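PDB 2C1D: SOXA from Paracoccus denitrificans, which joins thiosulfate to a cysteine of the sulfur carrier SoxYZ, working as the diheme subunit of the SoxAX cytochrome complex in periplasmic sulfur oxidation. Local coordinates for residues 113-118 / 125-130; 167-172 / 249-254. One frame throughout, in Å; residues are numbered along the deposited sequence.

Interaction 1. Residues 113-118 / 125-130; sequences YVNACV and EKWGVT. With HEC (heme c), chain I.
Val118 sets its CG2 methyl squarely over the six-membered ring of Trp127, 3.9 Å from the ring centroid and only 8° off its normal, a CH-pi contact. The other branch, CG1, stands anti to the backbone N and reaches the pyrrole part of the indole, 3.9 Å from Trp127 NE1, so the two methyls spread over one face of the bicycle. One helical turn earlier, Val114 CG1 meets the benzo rim obliquely at CZ3 (3.9 Å), while the vinyl-derived CBB of the heme lies 4.0 Å from Trp127 CH2. The loop after helix 110-122 thus folds back onto the side of that helix, within a cytochrome c domain.

Beside this tight apolar half runs a polar one. The amide of Asn115 grips the backbone of Trp127 at two points: Trp127 N donates to Asn115 OD1 over 2.9 Å, bent and tilted from the carbonyl plane, and Asn115 ND2 donates to Trp127 O over 2.9 Å almost straight (170°), on a lone pair. Both amide ends are used, which should fix its rotation. Toward solvent the contact loosens: Lys126 runs its aliphatic chain past ND2, and a water accepts from both Asn115 ND2 and Lys126 NZ.

Another side of the helix faces the heme. Cys117 SG binds the iron at 2.2 Å, with His84 as the other axial ligand, and the Tyr113 ring covers a propionate arm. The chemistry implies a tryptophan held through its ring by two valines and through its backbone N and O by one amide, beside the helix that carries the iron-binding sulfur.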
loop_
_atom_site.group_PDB
_atom_site.type_symbol
_atom_site.label_atom_id
_atom_site.label_comp_id
_atom_site.label_asym_id
_atom_site.label_seq_id
_atom_site.Cartn_x
_atom_site.Cartn_y
_atom_site.Cartn_z
ATOM N N TYR A 113 12.845 -19.290 -1.341
ATOM C CA TYR A 113 13.333 -20.387 -2.193
ATOM C C TYR A 113 14.605 -19.982 -2.919
ATOM O O TYR A 113 15.556 -20.756 -3.000
ATOM C CB TYR A 113 12.289 -20.814 -3.226
ATOM C CG TYR A 113 11.154 -21.682 -2.730
ATOM C CD1 TYR A 113 9.834 -21.386 -3.068
ATOM C CD2 TYR A 113 11.397 -22.816 -1.969
ATOM C CE1 TYR A 113 8.790 -22.172 -2.636
ATOM C CE2 TYR A 113 10.361 -23.632 -1.534
ATOM C CZ TYR A 113 9.055 -23.303 -1.870
ATOM O OH TYR A 113 8.030 -24.105 -1.455
ATOM N N VAL A 114 14.640 -18.765 -3.447
ATOM C CA VAL A 114 15.804 -18.330 -4.201
ATOM C C VAL A 114 17.006 -18.363 -3.246
ATOM O O VAL A 114 18.012 -18.958 -3.560
ATOM C CB VAL A 114 15.602 -16.926 -4.834
ATOM C CG1 VAL A 114 16.862 -16.437 -5.466
ATOM C CG2 VAL A 114 14.459 -16.965 -5.883
ATOM N N ASN A 115 16.876 -17.793 -2.060
ATOM C CA ASN A 115 18.024 -17.774 -1.144
ATOM C C ASN A 115 18.433 -19.148 -0.570
ATOM O O ASN A 115 19.610 -19.347 -0.178
ATOM C CB ASN A 115 17.829 -16.752 -0.018
ATOM C CG ASN A 115 18.448 -15.411 -0.354
ATOM O OD1 ASN A 115 19.389 -15.332 -1.165
ATOM N ND2 ASN A 115 17.911 -14.343 0.240
ATOM N N ALA A 116 17.507 -20.087 -0.500
ATOM C CA ALA A 116 17.894 -21.434 -0.075
ATOM C C ALA A 116 18.898 -22.017 -1.088
ATOM O O ALA A 116 19.927 -22.595 -0.704
ATOM C CB ALA A 116 16.681 -22.348 0.113
ATOM N N CYS A 117 18.640 -21.828 -2.379
ATOM C CA CYS A 117 19.546 -22.347 -3.380
ATOM C C CYS A 117 20.838 -21.548 -3.411
ATOM O O CYS A 117 21.934 -22.116 -3.402
ATOM C CB CYS A 117 18.872 -22.443 -4.744
ATOM S SG CYS A 117 17.685 -23.835 -4.816
ATOM N N VAL A 118 20.711 -20.227 -3.406
ATOM C CA VAL A 118 21.890 -19.347 -3.366
ATOM C C VAL A 118 22.880 -19.745 -2.249
ATOM O O VAL A 118 24.079 -19.860 -2.511
ATOM C CB VAL A 118 21.477 -17.867 -3.204
ATOM C CG1 VAL A 118 22.692 -16.958 -3.050
ATOM C CG2 VAL A 118 20.652 -17.407 -4.371
ATOM N N GLU A 125 26.852 -15.971 -0.157
ATOM C CA GLU A 125 26.229 -15.128 0.829
ATOM C C GLU A 125 24.823 -14.855 0.307
ATOM O O GLU A 125 24.629 -14.682 -0.898
ATOM C CB GLU A 125 27.055 -13.836 0.972
ATOM C CG GLU A 125 26.358 -12.677 1.665
ATOM C CD GLU A 125 27.344 -11.636 2.198
ATOM O OE1 GLU A 125 28.543 -11.671 1.796
ATOM O OE2 GLU A 125 26.925 -10.784 3.024
ATOM N N LYS A 126 23.848 -14.857 1.202
ATOM C CA LYS A 126 22.454 -14.659 0.788
ATOM C C LYS A 126 22.285 -13.339 0.035
ATOM O O LYS A 126 22.938 -12.331 0.360
ATOM C CB LYS A 126 21.488 -14.778 1.969
ATOM C CG LYS A 126 21.298 -13.544 2.862
ATOM C CD LYS A 126 20.034 -13.661 3.763
ATOM C CE LYS A 126 18.932 -12.603 3.411
ATOM N NZ LYS A 126 17.542 -12.950 3.942
ATOM N N TRP A 127 21.448 -13.351 -0.993
ATOM C CA TRP A 127 21.079 -12.109 -1.687
ATOM C C TRP A 127 20.124 -11.269 -0.836
ATOM O O TRP A 127 19.200 -11.793 -0.192
ATOM C CB TRP A 127 20.441 -12.393 -3.052
ATOM C CG TRP A 127 21.355 -13.020 -4.090
ATOM C CD1 TRP A 127 22.722 -13.141 -4.047
ATOM C CD2 TRP A 127 20.946 -13.607 -5.331
ATOM N NE1 TRP A 127 23.176 -13.768 -5.184
ATOM C CE2 TRP A 127 22.109 -14.052 -5.994
ATOM C CE3 TRP A 127 19.705 -13.776 -5.965
ATOM C CZ2 TRP A 127 22.068 -14.680 -7.229
ATOM C CZ3 TRP A 127 19.665 -14.400 -7.204
ATOM C CH2 TRP A 127 20.829 -14.847 -7.821
ATOM N N GLY A 128 20.355 -9.956 -0.835
ATOM C CA GLY A 128 19.440 -9.021 -0.215
ATOM C C GLY A 128 18.076 -9.238 -0.829
ATOM O O GLY A 128 17.963 -9.398 -2.038
ATOM N N VAL A 129 17.032 -9.221 -0.009
ATOM C CA VAL A 129 15.677 -9.467 -0.508
ATOM C C VAL A 129 15.129 -8.421 -1.464
ATOM O O VAL A 129 14.184 -8.706 -2.185
ATOM C CB VAL A 129 14.657 -9.730 0.635
ATOM C CG1 VAL A 129 15.139 -10.893 1.481
ATOM C CG2 VAL A 129 14.428 -8.500 1.482
ATOM N N THR A 130 15.714 -7.216 -1.478
ATOM C CA THR A 130 15.389 -6.202 -2.485
ATOM C C THR A 130 16.572 -5.840 -3.374
ATOM O O THR A 130 16.553 -4.804 -4.051
ATOM C CB THR A 130 14.848 -4.916 -1.820
ATOM O OG1 THR A 130 15.845 -4.369 -0.954
ATOM C CG2 THR A 130 13.728 -5.242 -0.899
HETATM FE FE HEC I . 17.130 -24.337 -6.893
HETATM C CHA HEC I . 14.299 -25.631 -5.289
HETATM C CHB HEC I . 15.421 -21.569 -7.666
HETATM C CHC HEC I . 20.002 -23.040 -8.124
HETATM C CHD HEC I . 18.571 -27.455 -6.754
HETATM N NA HEC I . 15.216 -23.745 -6.554
HETATM C C1A HEC I . 14.206 -24.406 -5.897
HETATM C C2A HEC I . 13.042 -23.571 -5.905
HETATM C C3A HEC I . 13.358 -22.449 -6.561
HETATM C C4A HEC I . 14.743 -22.521 -6.961
HETATM C CMA HEC I . 12.449 -21.243 -6.826
HETATM C CAA HEC I . 11.694 -23.952 -5.262
HETATM C CBA HEC I . 11.062 -25.017 -6.137
HETATM C CGA HEC I . 9.823 -25.661 -5.533
HETATM O O1A HEC I . 9.638 -25.672 -4.295
HETATM O O2A HEC I . 9.031 -26.178 -6.367
HETATM N NB HEC I . 17.617 -22.612 -7.779
HETATM C C1B HEC I . 16.768 -21.537 -7.917
HETATM C C2B HEC I . 17.570 -20.398 -8.339
HETATM C C3B HEC I . 18.838 -20.804 -8.475
HETATM C C4B HEC I . 18.890 -22.217 -8.124
HETATM C CMB HEC I . 17.003 -18.998 -8.656
HETATM C CAB HEC I . 20.056 -19.926 -8.911
HETATM C CBB HEC I . 20.189 -18.815 -8.122
HETATM N NC HEC I . 18.959 -25.144 -7.376
HETATM C C1C HEC I . 20.033 -24.390 -7.791
HETATM C C2C HEC I . 21.157 -25.293 -7.949
HETATM C C3C HEC I . 20.804 -26.503 -7.453
HETATM C C4C HEC I . 19.380 -26.436 -7.169
HETATM C CMC HEC I . 22.594 -24.803 -8.245
HETATM C CAC HEC I . 21.674 -27.803 -7.352
HETATM C CBC HEC I . 22.874 -27.749 -6.731
HETATM N ND HEC I . 16.509 -26.238 -6.137
HETATM C C1D HEC I . 17.334 -27.360 -6.154
HETATM C C2D HEC I . 16.697 -28.426 -5.407
HETATM C C3D HEC I . 15.374 -27.857 -4.925
HETATM C C4D HEC I . 15.339 -26.496 -5.437
HETATM C CMD HEC I . 17.213 -29.851 -5.128
HETATM C CAD HEC I . 14.301 -28.563 -4.082
HETATM C CBD HEC I . 13.354 -29.279 -4.995
HETATM C CGD HEC I . 12.182 -29.876 -4.219
HETATM O O1D HEC I . 11.625 -30.917 -4.681
HETATM O O2D HEC I . 11.811 -29.299 -3.174
HETATM O O HOH W 1 15.708 -14.450 2.101
#

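Interaction 2. Residues 167-172 / 249-254; sequences EIYYTR and ASRGNG
The guanidinium of Arg251 lies flat on the ring of Tyr169, a cation-pi stack with centres 4.1 Å apart and planes 22° from parallel, and the hydroxyl of Tyr170 sits at the guanidinium edge. Tyr169 CE2 comes under the middle of the guanidinium, 3.4 Å from Arg251 CZ, and the same ring face also receives Arg251 CD in a CH-pi contact nearer the rim. One face of the Tyr170 ring is in turn met off-centre by Tyr169 CD2. This joint ties the C-terminal ends of helices 159-170 and 239-251, the first and last helices of the second cytochrome c domain.

The tyrosine and arginine chains approach from opposite directions. A bend at chi3 (72°) turns the end of Arg251 over the ring, and Tyr169, with its CG anti to the backbone N (chi1 -160°), sends that ring across to helix 239-251 to meet the guanidinium. At the edge, Arg251 NH1 donates to Tyr170 OH over a rather long 3.3 Å, with the oxygen tilted somewhat from the guanidinium plane. The stronger polar partner of both is Glu185, which makes a salt bridge with Arg251 NH2 and a hydrogen bond with Tyr170 OH. The arginine's charge would probably help keep the carboxylate of Glu185 ionised.

Replacing Arg251 by a leucine would probably leave Glu185 without its charged mate and Tyr169 without its flat lid, with Tyr170 losing one of the partners at its hydroxyl.

Tyr169 also touches Cys180 and His184, which bind the second heme covalently and through its iron, so the stack stands directly behind the heme-binding helix 180-184. A water bridges the two partners, 2.8 Å from Tyr169 OH and accepting from Arg251 NH2.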
loop_
_atom_site.group_PDB
_atom_site.type_symbol
_atom_site.label_atom_id
_atom_site.label_comp_id
_atom_site.label_asym_id
_atom_site.label_seq_id
_atom_site.Cartn_x
_atom_site.Cartn_y
_atom_site.Cartn_z
ATOM N N GLU A 167 -4.821 -10.302 10.377
ATOM C CA GLU A 167 -4.795 -9.357 11.496
ATOM C C GLU A 167 -3.999 -8.076 11.145
ATOM O O GLU A 167 -4.444 -6.968 11.432
ATOM C CB GLU A 167 -4.238 -10.049 12.759
ATOM C CG GLU A 167 -4.551 -9.325 14.061
ATOM C CD GLU A 167 -3.627 -9.696 15.210
ATOM O OE1 GLU A 167 -2.931 -10.747 15.146
ATOM O OE2 GLU A 167 -3.593 -8.915 16.193
ATOM N N ILE A 168 -2.834 -8.247 10.525
ATOM C CA ILE A 168 -1.990 -7.127 10.092
ATOM C C ILE A 168 -2.780 -6.256 9.120
ATOM O O ILE A 168 -2.803 -5.044 9.276
ATOM C CB ILE A 168 -0.653 -7.661 9.447
ATOM C CG1 ILE A 168 0.153 -8.410 10.504
ATOM C CG2 ILE A 168 0.185 -6.531 8.786
ATOM C CD1 ILE A 168 1.362 -9.158 9.978
ATOM N N TYR A 169 -3.470 -6.888 8.155
ATOM C CA TYR A 169 -4.200 -6.188 7.090
ATOM C C TYR A 169 -5.220 -5.192 7.630
ATOM O O TYR A 169 -5.395 -4.107 7.062
ATOM C CB TYR A 169 -4.928 -7.181 6.143
ATOM C CG TYR A 169 -5.271 -6.549 4.806
ATOM C CD1 TYR A 169 -4.328 -6.479 3.810
ATOM C CD2 TYR A 169 -6.525 -5.989 4.563
ATOM C CE1 TYR A 169 -4.592 -5.879 2.601
ATOM C CE2 TYR A 169 -6.812 -5.367 3.334
ATOM C CZ TYR A 169 -5.819 -5.306 2.359
ATOM O OH TYR A 169 -6.049 -4.710 1.134
ATOM N N TYR A 170 -5.854 -5.564 8.740
ATOM C CA TYR A 170 -6.896 -4.758 9.370
ATOM C C TYR A 170 -6.424 -3.959 10.596
ATOM O O TYR A 170 -7.214 -3.275 11.210
ATOM C CB TYR A 170 -8.062 -5.677 9.752
ATOM C CG TYR A 170 -8.789 -6.162 8.524
ATOM C CD1 TYR A 170 -8.454 -7.360 7.920
ATOM C CD2 TYR A 170 -9.776 -5.386 7.946
ATOM C CE1 TYR A 170 -9.118 -7.791 6.766
ATOM C CE2 TYR A 170 -10.424 -5.789 6.798
ATOM C CZ TYR A 170 -10.094 -6.990 6.211
ATOM O OH TYR A 170 -10.763 -7.374 5.082
ATOM N N THR A 171 -5.143 -4.029 10.935
ATOM C CA THR A 171 -4.609 -3.251 12.073
ATOM C C THR A 171 -4.324 -1.837 11.648
ATOM O O THR A 171 -3.708 -1.602 10.608
ATOM C CB THR A 171 -3.349 -3.915 12.637
ATOM O OG1 THR A 171 -3.708 -5.152 13.236
ATOM C CG2 THR A 171 -2.751 -3.105 13.830
ATOM N N ARG A 172 -4.769 -0.878 12.452
ATOM C CA ARG A 172 -4.672 0.513 12.052
ATOM C C ARG A 172 -3.408 1.060 12.660
ATOM O O ARG A 172 -3.381 1.399 13.842
ATOM C CB ARG A 172 -5.895 1.290 12.504
ATOM C CG ARG A 172 -7.164 0.817 11.805
ATOM C CD ARG A 172 -8.399 1.525 12.226
ATOM N NE ARG A 172 -8.363 2.903 11.757
ATOM C CZ ARG A 172 -9.403 3.678 11.614
ATOM N NH1 ARG A 172 -10.638 3.233 11.885
ATOM N NH2 ARG A 172 -9.218 4.917 11.175
ATOM N N ALA A 249 -1.877 -11.967 -1.149
ATOM C CA ALA A 249 -1.935 -12.792 -2.346
ATOM C C ALA A 249 -3.308 -13.458 -2.553
ATOM O O ALA A 249 -3.836 -13.483 -3.661
ATOM C CB ALA A 249 -0.841 -13.862 -2.319
ATOM N N SER A 250 -3.847 -14.018 -1.479
ATOM C CA SER A 250 -5.097 -14.769 -1.518
ATOM C C SER A 250 -6.280 -13.856 -1.783
ATOM O O SER A 250 -7.286 -14.319 -2.307
ATOM C CB SER A 250 -5.298 -15.580 -0.230
ATOM O OG SER A 250 -5.681 -14.764 0.868
ATOM N N ARG A 251 -6.185 -12.559 -1.448
ATOM C CA ARG A 251 -7.243 -11.614 -1.784
ATOM C C ARG A 251 -7.431 -11.460 -3.300
ATOM O O ARG A 251 -8.483 -11.017 -3.753
ATOM C CB ARG A 251 -7.023 -10.239 -1.146
ATOM C CG ARG A 251 -7.103 -10.238 0.389
ATOM C CD ARG A 251 -6.635 -8.921 0.993
ATOM N NE ARG A 251 -7.589 -7.860 0.751
ATOM C CZ ARG A 251 -8.660 -7.632 1.505
ATOM N NH1 ARG A 251 -8.902 -8.364 2.592
ATOM N NH2 ARG A 251 -9.460 -6.624 1.197
ATOM N N GLY A 252 -6.430 -11.842 -4.080
ATOM C CA GLY A 252 -6.560 -11.832 -5.528
ATOM C C GLY A 252 -6.668 -13.198 -6.162
ATOM O O GLY A 252 -6.453 -13.323 -7.364
ATOM N N ASN A 253 -6.999 -14.228 -5.386
ATOM C CA ASN A 253 -7.246 -15.568 -5.939
ATOM C C ASN A 253 -8.279 -15.494 -7.055
ATOM O O ASN A 253 -9.379 -14.934 -6.860
ATOM C CB ASN A 253 -7.748 -16.517 -4.847
ATOM C CG ASN A 253 -6.631 -17.177 -4.088
ATOM O OD1 ASN A 253 -5.471 -17.110 -4.498
ATOM N ND2 ASN A 253 -6.976 -17.862 -2.990
ATOM N N GLY A 254 -7.917 -16.014 -8.229
ATOM C CA GLY A 254 -8.782 -15.977 -9.401
ATOM C C GLY A 254 -8.288 -15.013 -10.461
ATOM O O GLY A 254 -8.464 -15.252 -11.656
HETATM O O HOH W 2 -8.400 -4.608 -0.471
#

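Interaction 1 closes before interaction 2 opens along the chain, and the two share no helix or strand: the first belongs to helix 110-122 and the loop before helix 132-143, the second to helices 159-170 and 239-251. Their centres lie 25 Å apart and their nearest atoms about 13 Å apart, without touching. Each sits in its own cytochrome c domain and beside its own heme, yet they differ in reach, one folding a loop back locally, the other joining segments 77 residues apart. SoxA thus carries two separately built heme sites, and the active-site Cys225, an axial ligand of heme 2, belongs to the domain of interaction 2.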